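Putative adhesin (Bacteroides thetaiotaomicron, PDB 4QDG) belongs to the FimB/Mfa2 family of fimbrillin-associated anchor proteins and, as an outer-membrane lipoprotein, probably helps attach pili to the cell surface. Local coordinates at residues A[11-16]-A[135-141]; A[166-172]-A[196-202]; A[258-263]-A[298-304]. The contacts are given in a common frame with arbitrary orientation. Residues are numbered along the deposited sequence.

Interaction 1. Residues A[11-16]-A[135-141]; sequences CPHGVS and TADLYSE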
loop_
_atom_site.group_PDB
_atom_site.type_symbol
_atom_site.label_atom_id
_atom_site.label_comp_id
_atom_site.label_asym_id
_atom_site.label_seq_id
_atom_site.Cartn_x
_atom_site.Cartn_y
_atom_site.Cartn_z
ATOM N N CYS A 11 29.681 -29.818 -8.038
ATOM C CA CYS A 11 28.969 -28.751 -8.680
ATOM C C CYS A 11 28.247 -27.814 -7.677
ATOM O O CYS A 11 27.559 -28.339 -6.800
ATOM C CB CYS A 11 27.979 -29.369 -9.656
ATOM S SG CYS A 11 27.151 -28.175 -10.709
ATOM N N PRO A 12 28.337 -26.450 -7.824
ATOM C CA PRO A 12 27.540 -25.553 -6.963
ATOM C C PRO A 12 26.040 -25.905 -7.020
ATOM O O PRO A 12 25.524 -26.363 -8.043
ATOM C CB PRO A 12 27.805 -24.159 -7.555
ATOM C CG PRO A 12 29.078 -24.289 -8.268
ATOM C CD PRO A 12 29.096 -25.672 -8.819
ATOM N N HIS A 13 25.354 -25.733 -5.904
ATOM C CA HIS A 13 23.961 -26.121 -5.801
ATOM C C HIS A 13 23.131 -25.068 -5.038
ATOM O O HIS A 13 23.586 -24.529 -4.026
ATOM C CB HIS A 13 23.904 -27.479 -5.087
ATOM C CG HIS A 13 22.590 -28.168 -5.210
ATOM N ND1 HIS A 13 22.316 -28.994 -6.277
ATOM C CD2 HIS A 13 21.523 -28.149 -4.388
ATOM C CE1 HIS A 13 21.094 -29.447 -6.072
ATOM N NE2 HIS A 13 20.577 -28.959 -4.953
ATOM N N GLY A 14 21.930 -24.796 -5.536
ATOM C CA GLY A 14 21.013 -23.869 -4.881
ATOM C C GLY A 14 19.951 -23.251 -5.764
ATOM O O GLY A 14 19.397 -23.907 -6.646
ATOM N N VAL A 15 19.643 -21.978 -5.494
ATOM C CA VAL A 15 18.644 -21.221 -6.234
ATOM C C VAL A 15 19.235 -19.902 -6.681
ATOM O O VAL A 15 20.237 -19.448 -6.132
ATOM C CB VAL A 15 17.326 -20.985 -5.437
ATOM C CG1 VAL A 15 16.630 -22.302 -5.081
ATOM C CG2 VAL A 15 17.571 -20.128 -4.194
ATOM N N SER A 16 18.584 -19.296 -7.676
ATOM C CA SER A 16 18.878 -17.990 -8.244
ATOM C C SER A 16 17.545 -17.268 -8.352
ATOM O O SER A 16 16.695 -17.637 -9.162
ATOM C CB SER A 16 19.588 -18.114 -9.585
ATOM O OG SER A 16 19.721 -16.827 -10.164
ATOM N N THR A 135 15.876 -26.677 -5.116
ATOM C CA THR A 135 17.225 -26.337 -5.558
ATOM C C THR A 135 17.634 -27.198 -6.740
ATOM O O THR A 135 17.059 -28.267 -6.962
ATOM C CB THR A 135 18.232 -26.544 -4.420
ATOM O OG1 THR A 135 18.208 -27.926 -4.032
ATOM C CG2 THR A 135 17.981 -25.628 -3.239
ATOM N N ALA A 136 18.650 -26.749 -7.474
ATOM C CA ALA A 136 19.206 -27.496 -8.580
ATOM C C ALA A 136 20.712 -27.307 -8.643
ATOM O O ALA A 136 21.250 -26.378 -8.026
ATOM C CB ALA A 136 18.563 -27.058 -9.890
ATOM N N ASP A 137 21.397 -28.213 -9.360
ATOM C CA ASP A 137 22.809 -28.075 -9.663
ATOM C C ASP A 137 22.948 -26.858 -10.565
ATOM O O ASP A 137 22.159 -26.711 -11.503
ATOM C CB ASP A 137 23.338 -29.328 -10.356
ATOM C CG ASP A 137 23.607 -30.492 -9.425
ATOM O OD1 ASP A 137 23.803 -30.250 -8.208
ATOM O OD2 ASP A 137 23.653 -31.643 -9.914
ATOM N N LEU A 138 23.877 -25.943 -10.226
ATOM C CA LEU A 138 24.122 -24.696 -10.954
ATOM C C LEU A 138 22.917 -23.735 -10.890
ATOM O O LEU A 138 22.683 -22.944 -11.828
ATOM C CB LEU A 138 24.536 -24.962 -12.407
ATOM C CG LEU A 138 25.849 -24.336 -12.839
ATOM C CD1 LEU A 138 26.991 -24.665 -11.874
ATOM C CD2 LEU A 138 26.173 -24.739 -14.254
ATOM N N TYR A 139 22.208 -23.780 -9.733
ATOM C CA TYR A 139 21.104 -22.929 -9.288
ATOM C C TYR A 139 19.846 -22.980 -10.157
ATOM O O TYR A 139 19.872 -22.583 -11.329
ATOM C CB TYR A 139 21.549 -21.435 -9.112
ATOM C CG TYR A 139 22.894 -21.275 -8.421
ATOM C CD1 TYR A 139 23.007 -21.385 -7.039
ATOM C CD2 TYR A 139 24.068 -21.139 -9.161
ATOM C CE1 TYR A 139 24.256 -21.349 -6.407
ATOM C CE2 TYR A 139 25.317 -21.111 -8.541
ATOM C CZ TYR A 139 25.400 -21.182 -7.161
ATOM O OH TYR A 139 26.618 -21.094 -6.553
ATOM N N SER A 140 18.719 -23.415 -9.548
ATOM C CA SER A 140 17.410 -23.387 -10.200
ATOM C C SER A 140 16.952 -21.949 -10.241
ATOM O O SER A 140 17.316 -21.177 -9.355
ATOM C CB SER A 140 16.392 -24.237 -9.447
ATOM O OG SER A 140 16.336 -23.856 -8.081
ATOM N N GLU A 141 16.177 -21.575 -11.258
ATOM C CA GLU A 141 15.719 -20.192 -11.348
ATOM C C GLU A 141 14.299 -20.081 -10.871
ATOM O O GLU A 141 13.486 -20.970 -11.131
ATOM C CB GLU A 141 15.844 -19.644 -12.764
ATOM C CG GLU A 141 17.284 -19.357 -13.146
ATOM C CD GLU A 141 17.517 -18.883 -14.568
ATOM O OE1 GLU A 141 16.588 -18.989 -15.403
ATOM O OE2 GLU A 141 18.651 -18.434 -14.850
#

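Interaction 2. Residues A[166-172]-A[196-202]; sequences DDKKFEF and TPWAQGQ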
loop_
_atom_site.group_PDB
_atom_site.type_symbol
_atom_site.label_atom_id
_atom_site.label_comp_id
_atom_site.label_asym_id
_atom_site.label_seq_id
_atom_site.Cartn_x
_atom_site.Cartn_y
_atom_site.Cartn_z
ATOM N N ASP A 166 -11.511 26.408 1.419
ATOM C CA ASP A 166 -10.356 26.593 2.298
ATOM C C ASP A 166 -10.109 25.298 3.033
ATOM O O ASP A 166 -10.947 24.882 3.832
ATOM C CB ASP A 166 -10.603 27.764 3.262
ATOM C CG ASP A 166 -9.498 28.033 4.271
ATOM O OD1 ASP A 166 -8.397 27.456 4.120
ATOM O OD2 ASP A 166 -9.717 28.860 5.183
ATOM N N ASP A 167 -8.964 24.657 2.761
ATOM C CA ASP A 167 -8.581 23.382 3.373
ATOM C C ASP A 167 -8.488 23.464 4.894
ATOM O O ASP A 167 -8.729 22.467 5.570
ATOM C CB ASP A 167 -7.232 22.908 2.820
ATOM C CG ASP A 167 -6.074 23.793 3.234
ATOM O OD1 ASP A 167 -6.007 24.931 2.751
ATOM O OD2 ASP A 167 -5.277 23.365 4.097
ATOM N N LYS A 168 -8.121 24.648 5.418
ATOM C CA LYS A 168 -7.913 24.912 6.839
ATOM C C LYS A 168 -9.220 24.830 7.626
ATOM O O LYS A 168 -9.188 24.738 8.853
ATOM C CB LYS A 168 -7.249 26.281 7.048
ATOM C CG LYS A 168 -5.830 26.380 6.474
ATOM C CD LYS A 168 -5.247 27.797 6.657
ATOM C CE LYS A 168 -5.440 28.662 5.443
ATOM N NZ LYS A 168 -6.743 29.368 5.455
ATOM N N LYS A 169 -10.365 24.845 6.929
ATOM C CA LYS A 169 -11.664 24.740 7.574
ATOM C C LYS A 169 -12.027 23.275 7.884
ATOM O O LYS A 169 -13.040 23.035 8.531
ATOM C CB LYS A 169 -12.738 25.373 6.660
ATOM C CG LYS A 169 -12.701 26.898 6.620
ATOM C CD LYS A 169 -13.854 27.412 5.798
ATOM C CE LYS A 169 -14.186 28.836 6.142
ATOM N NZ LYS A 169 -15.168 29.396 5.178
ATOM N N PHE A 170 -11.202 22.302 7.415
ATOM C CA PHE A 170 -11.501 20.875 7.490
ATOM C C PHE A 170 -10.411 19.987 8.019
ATOM O O PHE A 170 -9.228 20.229 7.815
ATOM C CB PHE A 170 -11.861 20.343 6.093
ATOM C CG PHE A 170 -13.018 21.062 5.452
ATOM C CD1 PHE A 170 -14.328 20.704 5.748
ATOM C CD2 PHE A 170 -12.799 22.088 4.535
ATOM C CE1 PHE A 170 -15.396 21.333 5.117
ATOM C CE2 PHE A 170 -13.873 22.744 3.937
ATOM C CZ PHE A 170 -15.163 22.359 4.226
ATOM N N GLU A 171 -10.856 18.915 8.658
ATOM C CA GLU A 171 -10.068 17.826 9.200
ATOM C C GLU A 171 -10.410 16.602 8.373
ATOM O O GLU A 171 -11.593 16.348 8.092
ATOM C CB GLU A 171 -10.381 17.605 10.682
ATOM C CG GLU A 171 -9.656 18.562 11.601
ATOM C CD GLU A 171 -9.933 18.416 13.090
ATOM O OE1 GLU A 171 -10.856 17.656 13.475
ATOM O OE2 GLU A 171 -9.229 19.091 13.877
ATOM N N PHE A 172 -9.374 15.869 7.952
ATOM C CA PHE A 172 -9.501 14.672 7.120
ATOM C C PHE A 172 -8.947 13.487 7.868
ATOM O O PHE A 172 -7.886 13.596 8.475
ATOM C CB PHE A 172 -8.755 14.836 5.796
ATOM C CG PHE A 172 -9.180 16.021 4.956
ATOM C CD1 PHE A 172 -8.721 17.303 5.249
ATOM C CD2 PHE A 172 -9.928 15.838 3.791
ATOM C CE1 PHE A 172 -9.049 18.379 4.424
ATOM C CE2 PHE A 172 -10.272 16.922 2.984
ATOM C CZ PHE A 172 -9.835 18.182 3.303
ATOM N N THR A 196 -4.098 10.583 9.498
ATOM C CA THR A 196 -4.354 11.999 9.228
ATOM C C THR A 196 -3.459 12.410 8.037
ATOM O O THR A 196 -2.529 11.673 7.699
ATOM C CB THR A 196 -4.198 12.872 10.480
ATOM O OG1 THR A 196 -2.867 12.773 10.971
ATOM C CG2 THR A 196 -5.241 12.533 11.587
ATOM N N PRO A 197 -3.732 13.532 7.346
ATOM C CA PRO A 197 -2.921 13.868 6.156
ATOM C C PRO A 197 -1.453 14.211 6.422
ATOM O O PRO A 197 -1.109 14.859 7.418
ATOM C CB PRO A 197 -3.638 15.089 5.591
ATOM C CG PRO A 197 -5.052 14.985 6.127
ATOM C CD PRO A 197 -4.843 14.496 7.514
ATOM N N TRP A 198 -0.593 13.757 5.513
ATOM C CA TRP A 198 0.839 14.032 5.489
ATOM C C TRP A 198 1.063 15.348 4.699
ATOM O O TRP A 198 2.096 15.984 4.834
ATOM C CB TRP A 198 1.655 12.846 4.905
ATOM C CG TRP A 198 1.368 12.488 3.475
ATOM C CD1 TRP A 198 0.514 11.523 3.035
ATOM C CD2 TRP A 198 1.979 13.047 2.299
ATOM N NE1 TRP A 198 0.591 11.411 1.672
ATOM C CE2 TRP A 198 1.446 12.363 1.187
ATOM C CE3 TRP A 198 2.972 14.020 2.079
ATOM C CZ2 TRP A 198 1.811 12.669 -0.134
ATOM C CZ3 TRP A 198 3.341 14.315 0.772
ATOM C CH2 TRP A 198 2.743 13.660 -0.321
ATOM N N ALA A 199 0.080 15.739 3.885
ATOM C CA ALA A 199 0.030 16.968 3.091
ATOM C C ALA A 199 -1.412 17.429 2.987
ATOM O O ALA A 199 -2.318 16.604 2.907
ATOM C CB ALA A 199 0.624 16.747 1.713
ATOM N N GLN A 200 -1.624 18.736 3.045
ATOM C CA GLN A 200 -2.933 19.390 2.975
ATOM C C GLN A 200 -2.718 20.823 2.490
ATOM O O GLN A 200 -1.717 21.443 2.832
ATOM C CB GLN A 200 -3.614 19.352 4.357
ATOM C CG GLN A 200 -5.018 19.967 4.428
ATOM C CD GLN A 200 -5.712 19.676 5.724
ATOM O OE1 GLN A 200 -5.375 18.733 6.442
ATOM N NE2 GLN A 200 -6.740 20.456 6.031
ATOM N N GLY A 201 -3.638 21.316 1.687
ATOM C CA GLY A 201 -3.551 22.659 1.140
ATOM C C GLY A 201 -4.630 22.954 0.129
ATOM O O GLY A 201 -5.710 22.351 0.139
ATOM N N GLN A 202 -4.323 23.889 -0.758
ATOM C CA GLN A 202 -5.194 24.296 -1.830
ATOM C C GLN A 202 -4.516 24.032 -3.164
ATOM O O GLN A 202 -3.286 24.041 -3.254
ATOM C CB GLN A 202 -5.592 25.775 -1.683
ATOM C CG GLN A 202 -6.654 26.014 -0.605
ATOM C CD GLN A 202 -7.017 27.466 -0.428
ATOM O OE1 GLN A 202 -6.159 28.343 -0.363
ATOM N NE2 GLN A 202 -8.293 27.746 -0.311
HETATM O O HOH W 1 -4.458 27.482 2.465
HETATM O O HOH W 2 -6.809 17.305 8.380
#

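Interaction 3. Residues A[258-263]-A[298-304]; sequences MLKSDL and INDWTVR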
loop_
_atom_site.group_PDB
_atom_site.type_symbol
_atom_site.label_atom_id
_atom_site.label_comp_id
_atom_site.label_asym_id
_atom_site.label_seq_id
_atom_site.Cartn_x
_atom_site.Cartn_y
_atom_site.Cartn_z
HETATM N N MSE A 258 -16.746 1.229 -6.431
HETATM C CA MSE A 258 -17.718 1.751 -7.419
HETATM C C MSE A 258 -16.952 2.129 -8.707
HETATM O O MSE A 258 -17.533 2.082 -9.785
HETATM C CB MSE A 258 -18.550 2.948 -6.916
HETATM C CG MSE A 258 -19.472 2.643 -5.767
HETATM SE SE MSE A 258 -20.048 4.342 -4.899
HETATM C CE MSE A 258 -21.004 3.513 -3.276
ATOM N N LEU A 259 -15.636 2.448 -8.592
ATOM C CA LEU A 259 -14.818 2.702 -9.766
ATOM C C LEU A 259 -14.533 1.353 -10.470
ATOM O O LEU A 259 -14.602 1.274 -11.692
ATOM C CB LEU A 259 -13.504 3.428 -9.402
ATOM C CG LEU A 259 -12.517 3.643 -10.572
ATOM C CD1 LEU A 259 -13.063 4.682 -11.534
ATOM C CD2 LEU A 259 -11.163 4.099 -10.069
ATOM N N LYS A 260 -14.226 0.298 -9.692
ATOM C CA LYS A 260 -13.970 -1.023 -10.248
ATOM C C LYS A 260 -15.195 -1.551 -10.998
ATOM O O LYS A 260 -15.059 -1.998 -12.128
ATOM C CB LYS A 260 -13.559 -2.004 -9.164
ATOM C CG LYS A 260 -12.911 -3.279 -9.718
ATOM C CD LYS A 260 -13.286 -4.509 -8.903
ATOM C CE LYS A 260 -14.644 -5.062 -9.299
ATOM N NZ LYS A 260 -14.987 -6.255 -8.485
ATOM N N SER A 261 -16.390 -1.430 -10.408
ATOM C CA SER A 261 -17.642 -1.905 -11.006
ATOM C C SER A 261 -17.920 -1.233 -12.349
ATOM O O SER A 261 -18.467 -1.869 -13.240
ATOM C CB SER A 261 -18.801 -1.679 -10.044
ATOM O OG SER A 261 -18.561 -2.458 -8.878
ATOM N N ASP A 262 -17.503 0.028 -12.498
ATOM C CA ASP A 262 -17.638 0.823 -13.709
ATOM C C ASP A 262 -16.601 0.475 -14.779
ATOM O O ASP A 262 -16.965 0.222 -15.919
ATOM C CB ASP A 262 -17.484 2.309 -13.366
ATOM C CG ASP A 262 -18.761 3.078 -13.167
ATOM O OD1 ASP A 262 -19.621 2.611 -12.378
ATOM O OD2 ASP A 262 -18.861 4.213 -13.707
ATOM N N LEU A 263 -15.315 0.484 -14.430
ATOM C CA LEU A 263 -14.293 0.323 -15.448
ATOM C C LEU A 263 -13.579 -1.004 -15.474
ATOM O O LEU A 263 -12.902 -1.278 -16.467
ATOM C CB LEU A 263 -13.232 1.434 -15.281
ATOM C CG LEU A 263 -13.689 2.912 -15.412
ATOM C CD1 LEU A 263 -12.520 3.838 -15.250
ATOM C CD2 LEU A 263 -14.377 3.187 -16.757
ATOM N N ILE A 298 -13.471 9.439 -8.930
ATOM C CA ILE A 298 -12.487 8.505 -8.382
ATOM C C ILE A 298 -11.472 8.290 -9.478
ATOM O O ILE A 298 -11.861 7.920 -10.580
ATOM C CB ILE A 298 -13.060 7.188 -7.822
ATOM C CG1 ILE A 298 -14.227 7.463 -6.864
ATOM C CG2 ILE A 298 -11.936 6.382 -7.154
ATOM C CD1 ILE A 298 -14.877 6.248 -6.276
ATOM N N ASN A 299 -10.183 8.563 -9.198
ATOM C CA ASN A 299 -9.076 8.416 -10.149
ATOM C C ASN A 299 -9.414 9.043 -11.510
ATOM O O ASN A 299 -9.173 8.452 -12.557
ATOM C CB ASN A 299 -8.646 6.938 -10.281
ATOM C CG ASN A 299 -8.115 6.378 -8.979
ATOM O OD1 ASN A 299 -7.947 7.092 -8.007
ATOM N ND2 ASN A 299 -7.881 5.097 -8.906
ATOM N N ASP A 300 -9.961 10.270 -11.466
ATOM C CA ASP A 300 -10.353 11.117 -12.607
ATOM C C ASP A 300 -11.573 10.544 -13.362
ATOM O O ASP A 300 -11.895 11.018 -14.437
ATOM C CB ASP A 300 -9.156 11.351 -13.560
ATOM C CG ASP A 300 -9.248 12.624 -14.405
ATOM O OD1 ASP A 300 -9.605 13.699 -13.840
ATOM O OD2 ASP A 300 -8.933 12.557 -15.621
ATOM N N TRP A 301 -12.280 9.574 -12.789
ATOM C CA TRP A 301 -13.449 9.015 -13.458
ATOM C C TRP A 301 -14.716 9.374 -12.643
ATOM O O TRP A 301 -14.737 9.171 -11.437
ATOM C CB TRP A 301 -13.267 7.502 -13.664
ATOM C CG TRP A 301 -14.471 6.815 -14.214
ATOM C CD1 TRP A 301 -15.439 6.152 -13.511
ATOM C CD2 TRP A 301 -14.886 6.803 -15.582
ATOM N NE1 TRP A 301 -16.428 5.718 -14.364
ATOM C CE2 TRP A 301 -16.113 6.101 -15.644
ATOM C CE3 TRP A 301 -14.311 7.279 -16.776
ATOM C CZ2 TRP A 301 -16.790 5.884 -16.854
ATOM C CZ3 TRP A 301 -14.987 7.075 -17.973
ATOM C CH2 TRP A 301 -16.201 6.369 -18.010
ATOM N N THR A 302 -15.738 9.949 -13.297
ATOM C CA THR A 302 -16.978 10.362 -12.629
ATOM C C THR A 302 -17.841 9.134 -12.295
ATOM O O THR A 302 -18.187 8.339 -13.169
ATOM C CB THR A 302 -17.743 11.399 -13.460
ATOM O OG1 THR A 302 -16.882 12.517 -13.660
ATOM C CG2 THR A 302 -18.997 11.893 -12.754
ATOM N N VAL A 303 -18.164 8.985 -11.006
ATOM C CA VAL A 303 -18.952 7.873 -10.482
ATOM C C VAL A 303 -20.245 8.393 -9.818
ATOM O O VAL A 303 -20.191 9.310 -8.994
ATOM C CB VAL A 303 -18.098 7.049 -9.477
ATOM C CG1 VAL A 303 -18.943 6.030 -8.727
ATOM C CG2 VAL A 303 -16.930 6.363 -10.168
ATOM N N ARG A 304 -21.392 7.784 -10.168
ATOM C CA ARG A 304 -22.678 8.049 -9.547
ATOM C C ARG A 304 -22.748 7.259 -8.239
ATOM O O ARG A 304 -22.481 6.063 -8.252
ATOM C CB ARG A 304 -23.819 7.661 -10.493
ATOM C CG ARG A 304 -25.187 7.951 -9.902
ATOM C CD ARG A 304 -26.250 7.810 -10.938
ATOM N NE ARG A 304 -27.569 7.675 -10.334
ATOM C CZ ARG A 304 -28.290 6.560 -10.388
ATOM N NH1 ARG A 304 -27.826 5.487 -11.028
ATOM N NH2 ARG A 304 -29.498 6.519 -9.841
HETATM O O HOH W 3 -21.361 4.766 -11.318
#

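Interaction 1. Residues A[11-16]-A[135-141]
The hollow in this contact is Gly-14, and the bump beside it is the ring of Tyr-139. With no side chain at Gly-14 the ring can come close; an ideal CB there would stand 3.3 Å from Tyr-139 CD1, and the backbone angles by themselves call for glycine. Pro-12 rests its CB 3.8 Å from Tyr-139 CZ, while the phenol OH reaches on to Asp-70. At the outer end Leu-138 swings its tip back, its CD1 3.7 Å from Cys-11 SG and 3.8 Å from Pro-12 CD. The segment 135-141 is a hairpin with a type II turn over 136-139, and its two strands lie on one side of 11-16: Gly-14 pairs antiparallel with Ala-136, whereas Val-15 and Ser-16 run parallel to Ser-140 and Glu-141. Gly-14 O sits where they part, accepting from Ala-136 N (3.1 Å) and Ser-140 N (3.0 Å). The His-13 ring lies with one face over Ala-136 C, and its edge is held at both nitrogens, ND1 giving a hydrogen bond to Asp-137 OD1 (2.7 Å) and NE2 sharing one with Thr-135 OG1 (2.7 Å). Further in, Val-15 CG1 nestles 4.0 Å from Thr-135 CG2 and 3.4 Å from Ser-140 OG, itself hydrogen-bonded to Ala-134 O.

Interaction 2. Residues A[166-172]-A[196-202]
Two beta-sheets of the fold face each other here: the start of strand 170-176, in a four-stranded antiparallel sheet, meets residues of strand 199-207, in the large mixed sheet, and side chains rather than strand pairing join them. Gln-200 reaches across, its NE2 giving a hydrogen bond to Phe-170 O (3.1 Å) and a weak one to Asp-167 O (2.9 Å), the carbonyl that also accepts from Phe-170 N at the end of the 3-10 turn 167-169. Its OE1 receives a hydrogen bond from a water that accepts from Phe-172 N. Asp-167 CB lies 3.1 Å from Gly-201 O. Beyond the glutamine, Phe-172 CB packs on Pro-197 CG at 3.7 Å, and the Phe-172 side chain also touches Val-155 and Leu-157 of strand 140-159. Asp-166 forms an Asx turn, its OD1 accepting from Lys-168 N (3.1 Å). The neutral Gln-200 amide thus serves two backbone carbonyls directly by NE2 and, through water, a backbone NH by OE1, without bringing a charge into the join.

Interaction 3. Residues A[258-263]-A[298-304]
Leu-263 lays its CD2 over the face of the Trp-301 indole, 3.6 Å from the centroid of the six-membered ring and 13° off its normal, a CH-pi contact. At the ring's edge the indole NE1 gives an almost straight hydrogen bond to Asp-262 OD2 (2.9 Å, 176°), so two successive helix residues hold the same ring, one on a face and one near its plane. The other carboxylate oxygen, Asp-262 OD1, takes a hydrogen bond from a water that accepts from Arg-304 N, tying the helix to the backbone further along the strand. One turn back, Leu-259 is wedged among several partners: its CD1 is 3.4 Å from Trp-301 CD1 and 3.6 Å from Ile-298 O, and its CD2 lies 3.8 Å from Ile-298 CG2 and 3.6 Å from Asn-299 ND2. Met-258, a selenomethionine, packs its CB 3.6 Å from Val-303 CG1, while its selenium end leads away. The strand side is a beta-hairpin whose type I' turn, 298-301, is closed by hydrogen bonds from Ile-298 N to Trp-301 O and from Trp-301 N to Ile-298 O, both 2.8 Å. Trp-301 and Val-303, two apart on the strand, point toward the helix, whereas Thr-302 between them points away. The helical segment crosses strand 301-304 at 105°, with axes 8.9 Å apart at closest approach. Helix 252-263 thus ends across the last hairpin of the mixed sheet; Leu-259 also touches Phe-272 of helix 269-275, and Asn-299 OD1 is hydrogen-bonded to Ser-280 N of strand 278-285.

Overall arrangement
All three contacts reach the large mixed sheet, at widely separated places. Interaction 1 lies at one end of the elongated chain, about 33 Å from the chain's centre; its centre is about 54 Å from that of interaction 2, across the chain's centre, and about 47 Å from that of interaction 3. Interactions 2 and 3 are closer together, with centres about 24 Å and nearest atoms about 14 Å apart, but they do not touch. Only interaction 3 comes near a metal: the side chain of Asn-299 is about 4 Å from that of Glu-276, which binds magnesium with Asn-151 and Leu-273, and about 9 Å from a magnesium ion.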